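Local coordinates for protein V-type ATP synthase alpha chain (Nanoarchaeum equitans Kin4-M, PDB 5BN3) that forms the nucleotide-binding A subunit of an archaeal V/A-type rotary assembly and carries bound ADP and magnesium ions, at residues R143-P148 against G305-D310; P199-T202 against L207-M210; E446-I451 against R482-G487. All blocks are in the same frame, centred on the assembly; numbering follows the deposited sequence.

Contact 1 (R143-P148 against G305-D310)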
loop_
_atom_site.group_PDB
_atom_site.type_symbol
_atom_site.label_atom_id
_atom_site.label_comp_id
_atom_site.label_asym_id
_atom_site.label_seq_id
_atom_site.Cartn_x
_atom_site.Cartn_y
_atom_site.Cartn_z
ATOM N N ARG A 143 -7.153 -34.621 41.078
ATOM C CA ARG A 143 -7.297 -34.049 42.406
ATOM C C ARG A 143 -8.538 -33.173 42.497
ATOM O O ARG A 143 -8.668 -32.175 41.785
ATOM C CB ARG A 143 -6.030 -33.279 42.788
ATOM C CG ARG A 143 -4.834 -34.205 42.989
ATOM C CD ARG A 143 -3.505 -33.483 42.895
ATOM N NE ARG A 143 -2.387 -34.426 42.926
ATOM C CZ ARG A 143 -1.125 -34.110 42.652
ATOM N NH1 ARG A 143 -0.804 -32.868 42.321
ATOM N NH2 ARG A 143 -0.183 -35.039 42.704
ATOM N N ILE A 144 -9.461 -33.570 43.367
ATOM C CA ILE A 144 -10.697 -32.825 43.554
ATOM C C ILE A 144 -10.418 -31.609 44.426
ATOM O O ILE A 144 -10.287 -31.722 45.645
ATOM C CB ILE A 144 -11.797 -33.699 44.186
ATOM C CG1 ILE A 144 -11.915 -35.024 43.427
ATOM C CG2 ILE A 144 -13.130 -32.961 44.199
ATOM C CD1 ILE A 144 -12.210 -34.864 41.938
ATOM N N ILE A 145 -10.304 -30.448 43.790
ATOM C CA ILE A 145 -10.062 -29.207 44.509
ATOM C C ILE A 145 -11.372 -28.453 44.692
ATOM O O ILE A 145 -12.128 -28.259 43.737
ATOM C CB ILE A 145 -9.016 -28.322 43.792
ATOM C CG1 ILE A 145 -9.369 -28.155 42.312
ATOM C CG2 ILE A 145 -7.624 -28.929 43.927
ATOM C CD1 ILE A 145 -8.460 -27.187 41.580
ATOM N N VAL A 146 -11.644 -28.050 45.928
ATOM C CA VAL A 146 -12.856 -27.305 46.233
ATOM C C VAL A 146 -12.774 -25.929 45.585
ATOM O O VAL A 146 -11.674 -25.400 45.401
ATOM C CB VAL A 146 -13.068 -27.179 47.758
ATOM C CG1 VAL A 146 -13.187 -28.553 48.388
ATOM C CG2 VAL A 146 -11.930 -26.412 48.398
ATOM N N PRO A 147 -13.931 -25.355 45.210
ATOM C CA PRO A 147 -13.941 -24.040 44.559
ATOM C C PRO A 147 -13.225 -22.988 45.399
ATOM O O PRO A 147 -13.225 -23.098 46.627
ATOM C CB PRO A 147 -15.432 -23.706 44.474
ATOM C CG PRO A 147 -16.112 -25.032 44.449
ATOM C CD PRO A 147 -15.285 -25.927 45.328
ATOM N N PRO A 148 -12.610 -21.987 44.746
ATOM C CA PRO A 148 -11.876 -20.930 45.452
ATOM C C PRO A 148 -12.708 -20.203 46.511
ATOM O O PRO A 148 -12.135 -19.673 47.465
ATOM C CB PRO A 148 -11.500 -19.961 44.326
ATOM C CG PRO A 148 -11.384 -20.828 43.120
ATOM C CD PRO A 148 -12.447 -21.888 43.283
ATOM N N GLY A 305 -7.061 -25.498 31.504
ATOM C CA GLY A 305 -5.631 -25.532 31.770
ATOM C C GLY A 305 -5.290 -25.024 33.155
ATOM O O GLY A 305 -4.467 -25.617 33.858
ATOM N N GLU A 306 -5.923 -23.920 33.543
ATOM C CA GLU A 306 -5.729 -23.350 34.869
ATOM C C GLU A 306 -6.219 -24.314 35.941
ATOM O O GLU A 306 -5.627 -24.409 37.014
ATOM C CB GLU A 306 -6.487 -22.026 34.995
ATOM C CG GLU A 306 -5.907 -20.870 34.199
ATOM C CD GLU A 306 -6.752 -19.618 34.325
ATOM O OE1 GLU A 306 -7.994 -19.746 34.404
ATOM O OE2 GLU A 306 -6.179 -18.509 34.353
ATOM N N TYR A 307 -7.310 -25.014 35.643
ATOM C CA TYR A 307 -7.916 -25.958 36.581
ATOM C C TYR A 307 -6.960 -27.083 36.959
ATOM O O TYR A 307 -6.814 -27.419 38.134
ATOM C CB TYR A 307 -9.213 -26.526 35.993
ATOM C CG TYR A 307 -9.807 -27.682 36.769
ATOM C CD1 TYR A 307 -10.320 -27.499 38.046
ATOM C CD2 TYR A 307 -9.873 -28.952 36.214
ATOM C CE1 TYR A 307 -10.870 -28.556 38.753
ATOM C CE2 TYR A 307 -10.420 -30.012 36.913
ATOM C CZ TYR A 307 -10.917 -29.806 38.180
ATOM O OH TYR A 307 -11.462 -30.859 38.876
ATOM N N PHE A 308 -6.304 -27.664 35.963
ATOM C CA PHE A 308 -5.350 -28.734 36.233
ATOM C C PHE A 308 -4.057 -28.178 36.825
ATOM O O PHE A 308 -3.377 -28.856 37.597
ATOM C CB PHE A 308 -5.086 -29.557 34.971
ATOM C CG PHE A 308 -6.175 -30.543 34.657
ATOM C CD1 PHE A 308 -6.239 -31.758 35.326
ATOM C CD2 PHE A 308 -7.136 -30.260 33.697
ATOM C CE1 PHE A 308 -7.240 -32.674 35.044
ATOM C CE2 PHE A 308 -8.139 -31.171 33.408
ATOM C CZ PHE A 308 -8.192 -32.379 34.084
ATOM N N ARG A 309 -3.726 -26.940 36.467
ATOM C CA ARG A 309 -2.611 -26.234 37.090
ATOM C C ARG A 309 -2.853 -26.080 38.590
ATOM O O ARG A 309 -1.938 -26.243 39.399
ATOM C CB ARG A 309 -2.435 -24.855 36.450
ATOM C CG ARG A 309 -1.360 -23.993 37.102
ATOM C CD ARG A 309 -1.628 -22.521 36.856
ATOM N NE ARG A 309 -2.858 -22.085 37.516
ATOM C CZ ARG A 309 -3.411 -20.887 37.360
ATOM N NH1 ARG A 309 -2.848 -19.991 36.559
ATOM N NH2 ARG A 309 -4.531 -20.586 38.001
ATOM N N ASP A 310 -4.095 -25.777 38.955
ATOM C CA ASP A 310 -4.460 -25.569 40.354
ATOM C C ASP A 310 -4.359 -26.846 41.192
ATOM O O ASP A 310 -4.317 -26.787 42.421
ATOM C CB ASP A 310 -5.874 -24.984 40.445
ATOM C CG ASP A 310 -5.961 -23.570 39.904
ATOM O OD1 ASP A 310 -4.915 -22.891 39.812
ATOM O OD2 ASP A 310 -7.087 -23.132 39.583
#
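The ring of Y307 meets I145 obliquely: CG1 of I145 comes to 3.9 Å from CE1 of Y307, and the two side chains lie alongside, pointing opposite ways. Elsewhere in 305-310 the flat groups are packed by close sequence neighbours. One face of the F308 ring takes CD2 of Y307 near its rim. The R309 guanidinium has CG of E306 over one face, likewise toward the rim, and the D310 carboxylate at its edge, in plane. The grip on D310 is side-on, with NE and NH2 of R309 both donating to D310 OD1; the NH2 to OD1 bond measures 3.0 Å and approaches from the syn side, whereas NE comes in above the carboxylate plane. D310 OD2 is salt-bridged to R188, so two arginines probably offset the charge of this buried acid and limit its rotation.

Fixing the carboxylate leaves the methylene for apolar contact: CB of D310 touches CD1 of I145 at 3.6 Å. The same methyl lies 3.8 Å from the carbonyl O of Y307, against the last turn. I145 reaches it with CG1 set between the backbone N and carbonyl carbon (chi1 50°) and CD1 extended beyond. Isoleucine suits the place, being a slim, wholly apolar finger for a pocket of ring, methylene and backbone. Tyrosine offers I145 the carbons CD1 and CE1 while its OH is hydrogen-bonded to H142, on the same strand as I145. R143 turns its guanidinium to Q311 O, just beyond 305-310, and is salt-bridged to E141. The contact is an interdomain one, in which outer strand 140-145 of the barrel-sandwich domain docks on the C-terminal part of helix 293-309, the helix joining parallel strands 280-285 and 314-320 of the P-loop NTPase fold.

Contact 2 (P199-T202 against L207-M210)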
loop_
_atom_site.group_PDB
_atom_site.type_symbol
_atom_site.label_atom_id
_atom_site.label_comp_id
_atom_site.label_asym_id
_atom_site.label_seq_id
_atom_site.Cartn_x
_atom_site.Cartn_y
_atom_site.Cartn_z
ATOM N N PRO A 199 13.240 -26.326 32.087
ATOM C CA PRO A 199 12.901 -26.190 30.667
ATOM C C PRO A 199 11.648 -26.974 30.293
ATOM O O PRO A 199 11.343 -27.984 30.928
ATOM C CB PRO A 199 14.122 -26.787 29.957
ATOM C CG PRO A 199 14.718 -27.726 30.956
ATOM C CD PRO A 199 14.485 -27.087 32.295
ATOM N N PHE A 200 10.929 -26.494 29.283
ATOM C CA PHE A 200 9.801 -27.220 28.722
ATOM C C PHE A 200 10.336 -28.157 27.640
ATOM O O PHE A 200 10.664 -27.717 26.537
ATOM C CB PHE A 200 8.787 -26.232 28.136
ATOM C CG PHE A 200 7.600 -26.884 27.483
ATOM C CD1 PHE A 200 6.709 -27.641 28.228
ATOM C CD2 PHE A 200 7.359 -26.714 26.126
ATOM C CE1 PHE A 200 5.609 -28.233 27.631
ATOM C CE2 PHE A 200 6.259 -27.301 25.521
ATOM C CZ PHE A 200 5.382 -28.062 26.274
ATOM N N ILE A 201 10.446 -29.442 27.967
ATOM C CA ILE A 201 10.990 -30.425 27.032
ATOM C C ILE A 201 9.896 -30.966 26.111
ATOM O O ILE A 201 8.951 -31.608 26.568
ATOM C CB ILE A 201 11.677 -31.595 27.765
ATOM C CG1 ILE A 201 12.730 -31.068 28.747
ATOM C CG2 ILE A 201 12.302 -32.555 26.763
ATOM C CD1 ILE A 201 13.862 -30.303 28.088
ATOM N N THR A 202 10.045 -30.713 24.813
ATOM C CA THR A 202 9.015 -31.034 23.828
ATOM C C THR A 202 9.207 -32.398 23.179
ATOM O O THR A 202 8.241 -33.044 22.775
ATOM C CB THR A 202 8.957 -29.968 22.713
ATOM O OG1 THR A 202 10.184 -29.975 21.971
ATOM C CG2 THR A 202 8.741 -28.591 23.307
ATOM N N LEU A 207 13.356 -27.306 19.236
ATOM C CA LEU A 207 12.615 -26.610 20.286
ATOM C C LEU A 207 13.189 -26.864 21.679
ATOM O O LEU A 207 12.931 -26.099 22.604
ATOM C CB LEU A 207 11.136 -27.001 20.257
ATOM C CG LEU A 207 10.360 -26.709 18.975
ATOM C CD1 LEU A 207 8.867 -26.871 19.209
ATOM C CD2 LEU A 207 10.672 -25.313 18.472
ATOM N N ASP A 208 13.962 -27.934 21.831
ATOM C CA ASP A 208 14.501 -28.286 23.145
ATOM C C ASP A 208 15.878 -27.683 23.419
ATOM O O ASP A 208 16.209 -27.376 24.564
ATOM C CB ASP A 208 14.538 -29.809 23.327
ATOM C CG ASP A 208 13.153 -30.421 23.415
ATOM O OD1 ASP A 208 12.183 -29.668 23.647
ATOM O OD2 ASP A 208 13.035 -31.656 23.260
ATOM N N ILE A 209 16.673 -27.506 22.370
ATOM C CA ILE A 209 18.033 -27.003 22.534
ATOM C C ILE A 209 18.205 -25.592 21.981
ATOM O O ILE A 209 18.710 -24.703 22.670
ATOM C CB ILE A 209 19.058 -27.927 21.850
ATOM C CG1 ILE A 209 18.921 -29.353 22.378
ATOM C CG2 ILE A 209 20.464 -27.419 22.085
ATOM C CD1 ILE A 209 19.196 -29.487 23.864
ATOM N N MET A 210 17.782 -25.392 20.738
ATOM C CA MET A 210 17.996 -24.120 20.061
ATOM C C MET A 210 17.153 -22.981 20.634
ATOM O O MET A 210 17.691 -21.939 21.002
ATOM C CB MET A 210 17.752 -24.276 18.557
ATOM C CG MET A 210 18.622 -25.333 17.890
ATOM S SD MET A 210 20.345 -24.815 17.725
ATOM C CE MET A 210 21.100 -25.736 19.054
HETATM O O HOH W 1 10.809 -25.606 24.779
#
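T202 and D208 lie alongside each other, pointing opposite ways, and the hydroxyl and backbone N of T202 both donate to D208 OD1. The backbone N of T202 gives a nearly straight bond of 2.7 Å to D208 OD1, arriving on the syn side. From the opposite face of the carboxylate plane, 45° out of it, T202 OG1 donates to the same D208 OD1 at 2.6 Å. Placing OG1 between the backbone N and the carbonyl carbon (chi1 65°) turns the hydroxyl to the aspartate. The other oxygen, D208 OD2, accepts from the backbone N of G203, so one short acidic side chain gathers successive amides of the turn that leads into helix 205-210. This helix belongs to the nucleotide-binding part of the chain, of P-loop NTPase fold, and packs on helix 229-239 through L207, whose apolar branch meets L232 and I236.

I201 stands roughly perpendicular to D208, its CG2 lying 3.7 Å from D208 OD2 as an apolar flank to the carboxylate. L207 is set squarely across T202, with CB 3.6 Å from T202 OG1. A water donates to both F200 O and L207 O, bridging the two backbones.

Contact 3 (E446-I451 against R482-G487)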
loop_
_atom_site.group_PDB
_atom_site.type_symbol
_atom_site.label_atom_id
_atom_site.label_comp_id
_atom_site.label_asym_id
_atom_site.label_seq_id
_atom_site.Cartn_x
_atom_site.Cartn_y
_atom_site.Cartn_z
ATOM N N GLU A 446 26.141 -22.766 21.108
ATOM C CA GLU A 446 26.741 -21.555 20.549
ATOM C C GLU A 446 27.450 -21.858 19.238
ATOM O O GLU A 446 27.428 -21.061 18.300
ATOM C CB GLU A 446 27.748 -20.955 21.536
ATOM C CG GLU A 446 27.133 -20.235 22.721
ATOM C CD GLU A 446 28.185 -19.632 23.635
ATOM O OE1 GLU A 446 29.351 -20.081 23.578
ATOM O OE2 GLU A 446 27.848 -18.709 24.406
ATOM N N GLU A 447 28.083 -23.024 19.192
ATOM C CA GLU A 447 28.819 -23.479 18.020
ATOM C C GLU A 447 27.878 -23.740 16.845
ATOM O O GLU A 447 28.172 -23.369 15.707
ATOM C CB GLU A 447 29.586 -24.751 18.382
ATOM C CG GLU A 447 30.599 -25.220 17.359
ATOM C CD GLU A 447 31.353 -26.448 17.835
ATOM O OE1 GLU A 447 30.978 -27.571 17.435
ATOM O OE2 GLU A 447 32.317 -26.292 18.617
ATOM N N PHE A 448 26.748 -24.384 17.126
ATOM C CA PHE A 448 25.741 -24.646 16.101
ATOM C C PHE A 448 25.208 -23.340 15.517
ATOM O O PHE A 448 25.092 -23.197 14.301
ATOM C CB PHE A 448 24.587 -25.482 16.669
ATOM C CG PHE A 448 24.863 -26.965 16.708
ATOM C CD1 PHE A 448 26.153 -27.458 16.565
ATOM C CD2 PHE A 448 23.821 -27.866 16.872
ATOM C CE1 PHE A 448 26.397 -28.823 16.596
ATOM C CE2 PHE A 448 24.060 -29.233 16.902
ATOM C CZ PHE A 448 25.350 -29.710 16.765
ATOM N N PHE A 449 24.888 -22.389 16.389
ATOM C CA PHE A 449 24.405 -21.084 15.950
ATOM C C PHE A 449 25.453 -20.357 15.112
ATOM O O PHE A 449 25.127 -19.726 14.108
ATOM C CB PHE A 449 24.016 -20.226 17.156
ATOM C CG PHE A 449 22.615 -20.467 17.650
ATOM C CD1 PHE A 449 21.522 -20.085 16.885
ATOM C CD2 PHE A 449 22.389 -21.050 18.889
ATOM C CE1 PHE A 449 20.230 -20.294 17.337
ATOM C CE2 PHE A 449 21.098 -21.261 19.348
ATOM C CZ PHE A 449 20.018 -20.883 18.571
ATOM N N ALA A 450 26.712 -20.452 15.529
ATOM C CA ALA A 450 27.805 -19.792 14.818
ATOM C C ALA A 450 28.002 -20.354 13.412
ATOM O O ALA A 450 28.258 -19.606 12.467
ATOM C CB ALA A 450 29.097 -19.897 15.618
ATOM N N ILE A 451 27.884 -21.672 13.279
ATOM C CA ILE A 451 28.055 -22.340 11.990
ATOM C C ILE A 451 26.897 -22.044 11.035
ATOM O O ILE A 451 27.113 -21.753 9.857
ATOM C CB ILE A 451 28.222 -23.869 12.179
ATOM C CG1 ILE A 451 29.567 -24.176 12.847
ATOM C CG2 ILE A 451 28.116 -24.599 10.854
ATOM C CD1 ILE A 451 29.709 -25.614 13.303
ATOM N N ARG A 482 25.318 -28.319 6.684
ATOM C CA ARG A 482 24.481 -29.363 6.101
ATOM C C ARG A 482 24.225 -30.496 7.096
ATOM O O ARG A 482 23.115 -31.030 7.171
ATOM C CB ARG A 482 25.122 -29.914 4.820
ATOM C CG ARG A 482 24.380 -31.104 4.218
ATOM C CD ARG A 482 25.040 -31.620 2.945
ATOM N NE ARG A 482 24.338 -32.782 2.397
ATOM C CZ ARG A 482 24.725 -34.043 2.572
ATOM N NH1 ARG A 482 25.817 -34.311 3.274
ATOM N NH2 ARG A 482 24.023 -35.034 2.039
ATOM N N ILE A 483 25.256 -30.853 7.859
ATOM C CA ILE A 483 25.152 -31.911 8.859
ATOM C C ILE A 483 24.191 -31.524 9.983
ATOM O O ILE A 483 23.369 -32.333 10.418
ATOM C CB ILE A 483 26.533 -32.248 9.461
ATOM C CG1 ILE A 483 27.474 -32.781 8.376
ATOM C CG2 ILE A 483 26.402 -33.273 10.573
ATOM C CD1 ILE A 483 28.861 -33.108 8.887
ATOM N N ILE A 484 24.304 -30.285 10.450
ATOM C CA ILE A 484 23.433 -29.779 11.504
ATOM C C ILE A 484 21.984 -29.696 11.020
ATOM O O ILE A 484 21.059 -30.087 11.736
ATOM C CB ILE A 484 23.918 -28.398 12.006
ATOM C CG1 ILE A 484 25.272 -28.541 12.711
ATOM C CG2 ILE A 484 22.898 -27.776 12.947
ATOM C CD1 ILE A 484 26.027 -27.235 12.879
ATOM N N ARG A 485 21.790 -29.198 9.801
ATOM C CA ARG A 485 20.452 -29.075 9.228
ATOM C C ARG A 485 19.802 -30.431 8.954
ATOM O O ARG A 485 18.671 -30.673 9.372
ATOM C CB ARG A 485 20.484 -28.229 7.950
ATOM C CG ARG A 485 20.647 -26.732 8.198
ATOM C CD ARG A 485 20.591 -25.922 6.905
ATOM N NE ARG A 485 21.800 -26.064 6.096
ATOM C CZ ARG A 485 21.904 -26.859 5.036
ATOM N NH1 ARG A 485 20.867 -27.587 4.648
ATOM N NH2 ARG A 485 23.042 -26.924 4.360
ATOM N N GLU A 486 20.518 -31.315 8.264
ATOM C CA GLU A 486 19.951 -32.600 7.849
ATOM C C GLU A 486 20.003 -33.681 8.927
ATOM O O GLU A 486 19.235 -34.641 8.881
ATOM C CB GLU A 486 20.633 -33.108 6.568
ATOM C CG GLU A 486 20.365 -32.260 5.330
ATOM C CD GLU A 486 21.015 -32.827 4.077
ATOM O OE1 GLU A 486 21.681 -33.881 4.168
ATOM O OE2 GLU A 486 20.859 -32.218 2.997
ATOM N N GLY A 487 20.906 -33.531 9.893
ATOM C CA GLY A 487 21.092 -34.552 10.910
ATOM C C GLY A 487 20.591 -34.194 12.297
ATOM O O GLY A 487 20.407 -35.078 13.133
#
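I484 lies over the ring of F448 and reaches on to I451, giving up more surface to this contact than any other residue. Its CG1 stands 4.0 Å from the centroid of the F448 ring and only 9° off the ring normal, a CH-pi contact over the centre of the face. The two ends of the isoleucine spread across that face: CD1 approaches CD1 of F448 at 3.7 Å, while CG2 comes to 4.0 Å from CD2 of F448. This spread follows from the side chain's shape, with CG2 anti to the backbone N and CG1 anti to the carbonyl carbon (chi1 -67°), so that both branches head for the partner helix. A beta-branched residue suits the site because it can tile a flat ring with several carbons at once.

F448, next in buried surface, is a broad plate with further neighbours: it meets F488 edge-to-face and packs on I513. Such purely apolar contact between helices, here 441-458 and 472-489, is part of the apolar interior of the helical C-terminal domain of V and A type subunits, with helix 503-523 adding a third wall.

I451, one turn further along, completes the seat for the I484 methyl. CG2 of I451 is 3.9 Å from CD1 of I484, and CD1 of I451 comes almost as near to that same carbon; Y517 packs on I451 as well. Isoleucine fits here because its two branches can both be brought against a single methyl group. Charged residues on the remaining faces of the helices take other partners: R485 is salt-bridged to E455, tying the same two helices together beyond the apolar patch.

How the contacts relate
Contact 2 is nested within the loop that contact 1 closes, yet their centres are 27 Å apart and their nearest atoms about 12 Å apart. Contact 3 comes later in the chain and lies on the other side of the chain's centre from contact 1, at 43 Å between centres. Contacts 2 and 3, 17 Å apart by centres, touch directly: M210 O lies 3.5 Å from F449 CZ, and M210 CE 4.1 Å from F448 CD2. In contact 2 the L207 side chain is about 10 Å from the bound ADP; the helix carrying 482-487 ends shortly before pocket residues Q491 to F494. A magnesium ion lies about 5 Å from the F200 side chain, and one lies about 12 Å from that of D310.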